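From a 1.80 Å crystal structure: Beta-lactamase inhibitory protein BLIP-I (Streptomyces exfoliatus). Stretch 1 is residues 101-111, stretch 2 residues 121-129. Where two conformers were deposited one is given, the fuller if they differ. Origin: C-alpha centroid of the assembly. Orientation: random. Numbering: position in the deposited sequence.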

ATOM      1  N   PRO A 101      10.134  -7.094 -12.738  1.00 10.96           N
ATOM      2  CA  PRO A 101       8.840  -7.238 -13.477  1.00 11.06           C
ATOM      3  C   PRO A 101       7.641  -6.718 -12.642  1.00 11.10           C
ATOM      4  O   PRO A 101       7.306  -7.288 -11.575  1.00 10.36           O
ATOM      5  N   LYS A 102       7.022  -5.630 -13.111  1.00 11.37           N
ATOM      6  CA  LYS A 102       5.946  -5.018 -12.357  1.00 12.74           C
ATOM      7  C   LYS A 102       4.784  -5.974 -12.102  1.00 12.61           C
ATOM      8  O   LYS A 102       4.057  -5.828 -11.104  1.00 12.01           O
ATOM      9  N   ASP A 103       4.591  -6.964 -12.975  1.00 13.03           N
ATOM     10  CA  ASP A 103       3.514  -7.935 -12.731  1.00 12.44           C
ATOM     11  C   ASP A 103       3.817  -8.791 -11.501  1.00 11.53           C
ATOM     12  O   ASP A 103       2.963  -9.553 -11.048  1.00 10.65           O
ATOM     13  N   SER A 104       5.048  -8.695 -10.962  1.00 10.87           N
ATOM     14  CA  SER A 104       5.355  -9.431  -9.726  1.00  9.32           C
ATOM     15  C   SER A 104       5.021  -8.634  -8.483  1.00  9.93           C
ATOM     16  O   SER A 104       5.389  -9.065  -7.399  1.00  9.47           O
ATOM     17  N   CYS A 105       4.369  -7.473  -8.649  1.00 10.21           N
ATOM     18  CA  CYS A 105       4.221  -6.493  -7.573  1.00  9.67           C
ATOM     19  C   CYS A 105       2.800  -5.937  -7.464  1.00 10.04           C
ATOM     20  O   CYS A 105       2.043  -5.914  -8.447  1.00 10.52           O
ATOM     21  N   VAL A 106       2.470  -5.448  -6.282  1.00  9.46           N
ATOM     22  CA  VAL A 106       1.192  -4.797  -6.074  1.00  9.92           C
ATOM     23  C   VAL A 106       1.434  -3.597  -5.183  1.00 10.27           C
ATOM     24  O   VAL A 106       2.471  -3.511  -4.524  1.00 10.04           O
ATOM     25  N   SER A 107       0.437  -2.702  -5.115  1.00 10.49           N
ATOM     26  CA  SER A 107       0.517  -1.582  -4.182  1.00 10.49           C
ATOM     27  C   SER A 107       0.140  -1.922  -2.758  1.00 10.76           C
ATOM     28  O   SER A 107      -0.903  -2.556  -2.494  1.00 11.81           O
ATOM     29  N   GLN A 108       0.992  -1.516  -1.817  1.00  8.70           N
ATOM     30  CA  GLN A 108       0.640  -1.539  -0.412  1.00  9.06           C
ATOM     31  C   GLN A 108       0.424  -0.142   0.146  1.00  8.86           C
ATOM     32  O   GLN A 108       0.359   0.059   1.368  1.00  8.94           O
ATOM     33  N   GLY A 109       0.357   0.854  -0.723  1.00  8.83           N
ATOM     34  CA  GLY A 109       0.057   2.176  -0.178  1.00  9.73           C
ATOM     35  C   GLY A 109       0.399   3.350  -1.080  1.00 10.68           C
ATOM     36  O   GLY A 109       1.269   3.248  -1.962  1.00 11.26           O
ATOM     37  N   GLU A 110      -0.298   4.468  -0.858  1.00 10.67           N
ATOM     38  CA  GLU A 110       0.011   5.740  -1.553  1.00 11.37           C
ATOM     39  C   GLU A 110      -0.234   6.858  -0.547  1.00 11.48           C
ATOM     40  O   GLU A 110      -1.129   6.742   0.306  1.00 10.59           O
ATOM     41  N   SER A 111       0.534   7.944  -0.609  1.00 10.63           N
ATOM     42  CA  SER A 111       0.266   9.020   0.332  1.00 11.35           C
ATOM     43  C   SER A 111       0.747  10.353  -0.222  1.00 11.61           C
ATOM     44  O   SER A 111       1.676  10.392  -1.034  1.00 10.91           O
ATOM     45  N   PHE A 121       4.659  12.808  -3.462  1.00 12.83           N
ATOM     46  CA  PHE A 121       3.719  11.667  -3.571  1.00 12.48           C
ATOM     47  C   PHE A 121       4.466  10.355  -3.409  1.00 12.88           C
ATOM     48  O   PHE A 121       5.431  10.103  -4.143  1.00 12.85           O
ATOM     49  N   GLU A 122       4.062   9.538  -2.449  1.00 12.33           N
ATOM     50  CA  GLU A 122       4.804   8.314  -2.116  0.50 12.38           C
ATOM     51  C   GLU A 122       3.963   7.107  -2.497  1.00 12.65           C
ATOM     52  O   GLU A 122       2.780   7.064  -2.154  1.00 13.96           O
ATOM     53  N   GLU A 123       4.570   6.153  -3.202  1.00 11.27           N
ATOM     54  CA  GLU A 123       3.888   4.923  -3.591  1.00 10.81           C
ATOM     55  C   GLU A 123       4.704   3.770  -3.048  1.00 10.24           C
ATOM     56  O   GLU A 123       5.944   3.776  -3.163  1.00  9.64           O
ATOM     57  N   LYS A 124       4.034   2.787  -2.457  1.00 10.04           N
ATOM     58  CA  LYS A 124       4.724   1.670  -1.847  1.00 10.29           C
ATOM     59  C   LYS A 124       4.346   0.421  -2.618  1.00 10.42           C
ATOM     60  O   LYS A 124       3.157   0.080  -2.706  1.00 10.10           O
ATOM     61  N   TYR A 125       5.356  -0.252  -3.175  1.00  9.33           N
ATOM     62  CA  TYR A 125       5.157  -1.513  -3.872  1.00  8.54           C
ATOM     63  C   TYR A 125       5.729  -2.716  -3.109  1.00  8.63           C
ATOM     64  O   TYR A 125       6.785  -2.645  -2.466  1.00  8.94           O
ATOM     65  N   TYR A 126       5.004  -3.823  -3.169  1.00  8.20           N
ATOM     66  CA  TYR A 126       5.422  -5.060  -2.547  1.00  7.92           C
ATOM     67  C   TYR A 126       5.459  -6.114  -3.639  1.00  8.25           C
ATOM     68  O   TYR A 126       4.472  -6.339  -4.351  1.00  8.30           O
ATOM     69  N   CYS A 127       6.614  -6.727  -3.816  1.00  8.96           N
ATOM     70  CA  CYS A 127       6.775  -7.676  -4.899  1.00  9.12           C
ATOM     71  C   CYS A 127       7.026  -9.083  -4.353  1.00  8.81           C
ATOM     72  O   CYS A 127       8.111  -9.364  -3.820  1.00  8.67           O
ATOM     73  N   ALA A 128       6.054  -9.980  -4.503  1.00  9.49           N
ATOM     74  CA  ALA A 128       6.195 -11.339  -3.931  1.00 10.09           C
ATOM     75  C   ALA A 128       6.926 -12.231  -4.928  1.00  9.96           C
ATOM     76  O   ALA A 128       6.661 -12.162  -6.117  1.00  9.07           O
ATOM     77  N   ALA A 129       7.837 -13.071  -4.434  1.00 10.05           N
ATOM     78  CA  ALA A 129       8.552 -14.003  -5.281  1.00 10.79           C
ATOM     79  C   ALA A 129       7.737 -15.278  -5.543  1.00 11.68           C
ATOM     80  O   ALA A 129       8.084 -16.062  -6.437  1.00 12.56           O
TER

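Two strands of BLIP-I, the first running to S111 and the second from E122 to A128, form an antiparallel pair, pinned at one end by a disulfide, whose side chains sort onto the two faces of the sheet and meet partly through water. In a beta sheet, side chains alternate between the two faces, so neighbours across the strands pack in separate layers, and this pair illustrates the rule. The backbone supplies the frame: V106 and Y126 exchange two hydrogen bonds (N to O, 2.9 Å each way), as do S111 and E122. Between them the register shifts, Q108 N donating to K124 O (2.8 Å) while K124 N donates to G109 O (2.8 Å). G109 sits at backbone angles where a CB would be jammed against the preceding carbonyl, so glycine is suited to this spot.

One face carries C105, S107, E110, E123, Y125 and C127. Both cysteines adopt the m rotamer, and C105 SG bonds C127 SG at 2.0 Å with a chi3 of 102°. Beside the disulfide, the m rotamer of Y125 brings CD1 to 4.3 Å from C105 CB, while its OH lies 2.5 Å from NZ of K102, whose long side chain starts sideways and reaches back. Farther along, E110 and E123, both m, place like charges close together, OE2 to OE2 4.2 Å; water 2 eases this by donating to E110 OE2 (2.6 Å) and E123 OE2 (2.7 Å). E110 CD also meets the edge of the F121 ring, 3.7 Å from CZ. Water 1 links S107 OG (2.6 Å) to K124 O (3.2 Å).

The opposite face holds V106, S111, E122, K124 and Y126. V106 (m) sets CG2 4.2 Å from CD2 at the edge of the Y126 ring (t), and Q108 lays NE2 over one ring face, 3.3 Å from Y126 CG. S111 (p) packs OG 3.6 Å from E122 CB, and waters 3 and 4 each connect that hydroxyl to the E122 carboxylate.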

ATOM      1  CB  PRO A 101       8.743  -8.747 -13.742  1.00 11.27           C
ATOM      2  CG  PRO A 101       9.616  -9.394 -12.680  1.00 11.45           C
ATOM      3  CD  PRO A 101      10.710  -8.384 -12.336  1.00 10.34           C
ATOM      4  CB  LYS A 102       5.454  -3.724 -13.034  1.00 12.90           C
ATOM      5  CG  LYS A 102       4.680  -2.843 -12.076  1.00 15.44           C
ATOM      6  CD  LYS A 102       4.351  -1.486 -12.698  1.00 19.43           C
ATOM      7  CE  LYS A 102       3.025  -0.949 -12.187  1.00 24.43           C
ATOM      8  NZ  LYS A 102       3.169  -0.314 -10.890  1.00 29.65           N
ATOM      9  CB  ASP A 103       3.293  -8.868 -13.941  1.00 13.57           C
ATOM     10  CG  ASP A 103       2.527  -8.210 -15.077  1.00 17.98           C
ATOM     11  OD1 ASP A 103       1.937  -7.131 -14.884  1.00 20.99           O
ATOM     12  OD2 ASP A 103       2.528  -8.797 -16.181  1.00 21.64           O
ATOM     13  CB  SER A 104       6.844  -9.827  -9.656  1.00  9.17           C
ATOM     14  OG  SER A 104       7.101 -10.709  -8.571  1.00  9.75           O
ATOM     15  CB  CYS A 105       5.136  -5.309  -7.799  1.00 10.06           C
ATOM     16  SG  CYS A 105       6.878  -5.791  -8.198  1.00  9.34           S
ATOM     17  CB  VAL A 106       0.188  -5.723  -5.330  1.00  9.28           C
ATOM     18  CG1 VAL A 106      -0.097  -6.976  -6.138  1.00 11.35           C
ATOM     19  CG2 VAL A 106       0.690  -6.040  -3.888  1.00  9.64           C
ATOM     20  CB  SER A 107      -0.309  -0.391  -4.691  1.00 10.96           C
ATOM     21  OG  SER A 107      -0.183   0.723  -3.815  1.00 11.77           O
ATOM     22  CB  GLN A 108       1.719  -2.296   0.394  1.00  8.38           C
ATOM     23  CG  GLN A 108       1.571  -3.817   0.174  1.00 10.11           C
ATOM     24  CD  GLN A 108       2.407  -4.608   1.153  1.00 10.46           C
ATOM     25  OE1 GLN A 108       3.279  -4.060   1.831  1.00 13.53           O
ATOM     26  NE2 GLN A 108       2.148  -5.896   1.238  1.00 12.62           N
ATOM     27  CB  GLU A 110      -0.870   5.955  -2.794  1.00 12.12           C
ATOM     28  CG  GLU A 110      -0.605   5.005  -3.953  1.00 13.37           C
ATOM     29  CD  GLU A 110      -1.484   5.274  -5.140  1.00 18.46           C
ATOM     30  OE1 GLU A 110      -2.592   5.829  -4.952  1.00 17.46           O
ATOM     31  OE2 GLU A 110      -1.084   4.907  -6.267  1.00 18.17           O
ATOM     32  CB  SER A 111       0.918   8.737   1.688  1.00 12.83           C
ATOM     33  OG  SER A 111       2.332   8.891   1.608  1.00 14.85           O
ATOM     34  CB  PHE A 121       3.063  11.686  -4.934  1.00 12.24           C
ATOM     35  CG  PHE A 121       2.110  10.539  -5.184  1.00 13.56           C
ATOM     36  CD1 PHE A 121       1.091  10.253  -4.291  1.00 13.06           C
ATOM     37  CD2 PHE A 121       2.209   9.803  -6.341  1.00 16.25           C
ATOM     38  CE1 PHE A 121       0.178   9.210  -4.534  1.00 14.90           C
ATOM     39  CE2 PHE A 121       1.304   8.757  -6.592  1.00 17.47           C
ATOM     40  CZ  PHE A 121       0.293   8.479  -5.679  1.00 17.25           C
ATOM     41  CB  GLU A 122       5.137   8.260  -0.613  0.50 12.26           C
ATOM     42  CG  GLU A 122       5.933   7.011  -0.156  0.50 12.40           C
ATOM     43  CD  GLU A 122       6.061   6.896   1.367  0.50 14.32           C
ATOM     44  OE1 GLU A 122       6.994   7.495   1.927  0.50 15.83           O
ATOM     45  OE2 GLU A 122       5.254   6.183   2.004  0.50 15.04           O
ATOM     46  CB  GLU A 123       3.862   4.797  -5.113  1.00 10.69           C
ATOM     47  CG  GLU A 123       3.041   5.883  -5.869  1.00 12.33           C
ATOM     48  CD  GLU A 123       3.367   5.927  -7.356  1.00 14.37           C
ATOM     49  OE1 GLU A 123       4.308   6.648  -7.773  1.00 15.19           O
ATOM     50  OE2 GLU A 123       2.679   5.249  -8.128  1.00 15.23           O
ATOM     51  CB  LYS A 124       4.345   1.508  -0.363  1.00 11.05           C
ATOM     52  CG  LYS A 124       4.844   2.676   0.543  1.00 11.59           C
ATOM     53  CD  LYS A 124       4.706   2.334   2.022  1.00 15.96           C
ATOM     54  CE  LYS A 124       5.158   3.550   2.854  1.00 19.90           C
ATOM     55  NZ  LYS A 124       4.977   3.353   4.335  1.00 23.44           N
ATOM     56  CB  TYR A 125       5.766  -1.412  -5.273  1.00  8.00           C
ATOM     57  CG  TYR A 125       4.924  -0.661  -6.267  1.00  8.99           C
ATOM     58  CD1 TYR A 125       3.883  -1.300  -6.923  1.00  9.72           C
ATOM     59  CD2 TYR A 125       5.164   0.695  -6.549  1.00  9.21           C
ATOM     60  CE1 TYR A 125       3.111  -0.617  -7.864  1.00 11.69           C
ATOM     61  CE2 TYR A 125       4.389   1.388  -7.497  1.00 12.39           C
ATOM     62  CZ  TYR A 125       3.359   0.710  -8.133  1.00 14.51           C
ATOM     63  OH  TYR A 125       2.566   1.318  -9.067  1.00 15.78           O
ATOM     64  CB  TYR A 126       4.385  -5.422  -1.501  1.00  8.86           C
ATOM     65  CG  TYR A 126       4.469  -6.842  -0.962  1.00  9.30           C
ATOM     66  CD1 TYR A 126       5.478  -7.232  -0.097  1.00 12.30           C
ATOM     67  CD2 TYR A 126       3.520  -7.798  -1.337  1.00 11.12           C
ATOM     68  CE1 TYR A 126       5.518  -8.560   0.417  1.00 13.61           C
ATOM     69  CE2 TYR A 126       3.563  -9.094  -0.836  1.00 12.77           C
ATOM     70  CZ  TYR A 126       4.550  -9.462   0.026  1.00 15.99           C
ATOM     71  OH  TYR A 126       4.559 -10.772   0.476  1.00 17.90           O
ATOM     72  CB  CYS A 127       7.957  -7.235  -5.774  1.00  8.60           C
ATOM     73  SG  CYS A 127       7.803  -5.584  -6.403  1.00 10.45           S
ATOM     74  CB  ALA A 128       4.817 -11.928  -3.661  1.00 10.60           C
ATOM     75  CB  ALA A 129       9.916 -14.369  -4.649  1.00 10.45           C
TER
HETATM   76  O   HOH W   1       1.825   1.789  -5.111  1.00 16.57           O
HETATM   77  O   HOH W   2       0.945   3.510  -7.067  1.00 15.42           O
HETATM   78  O   HOH W   3       2.819   5.834   0.919  1.00 14.09           O
HETATM   79  O   HOH W   4       3.539   8.125   4.029  1.00 35.90           O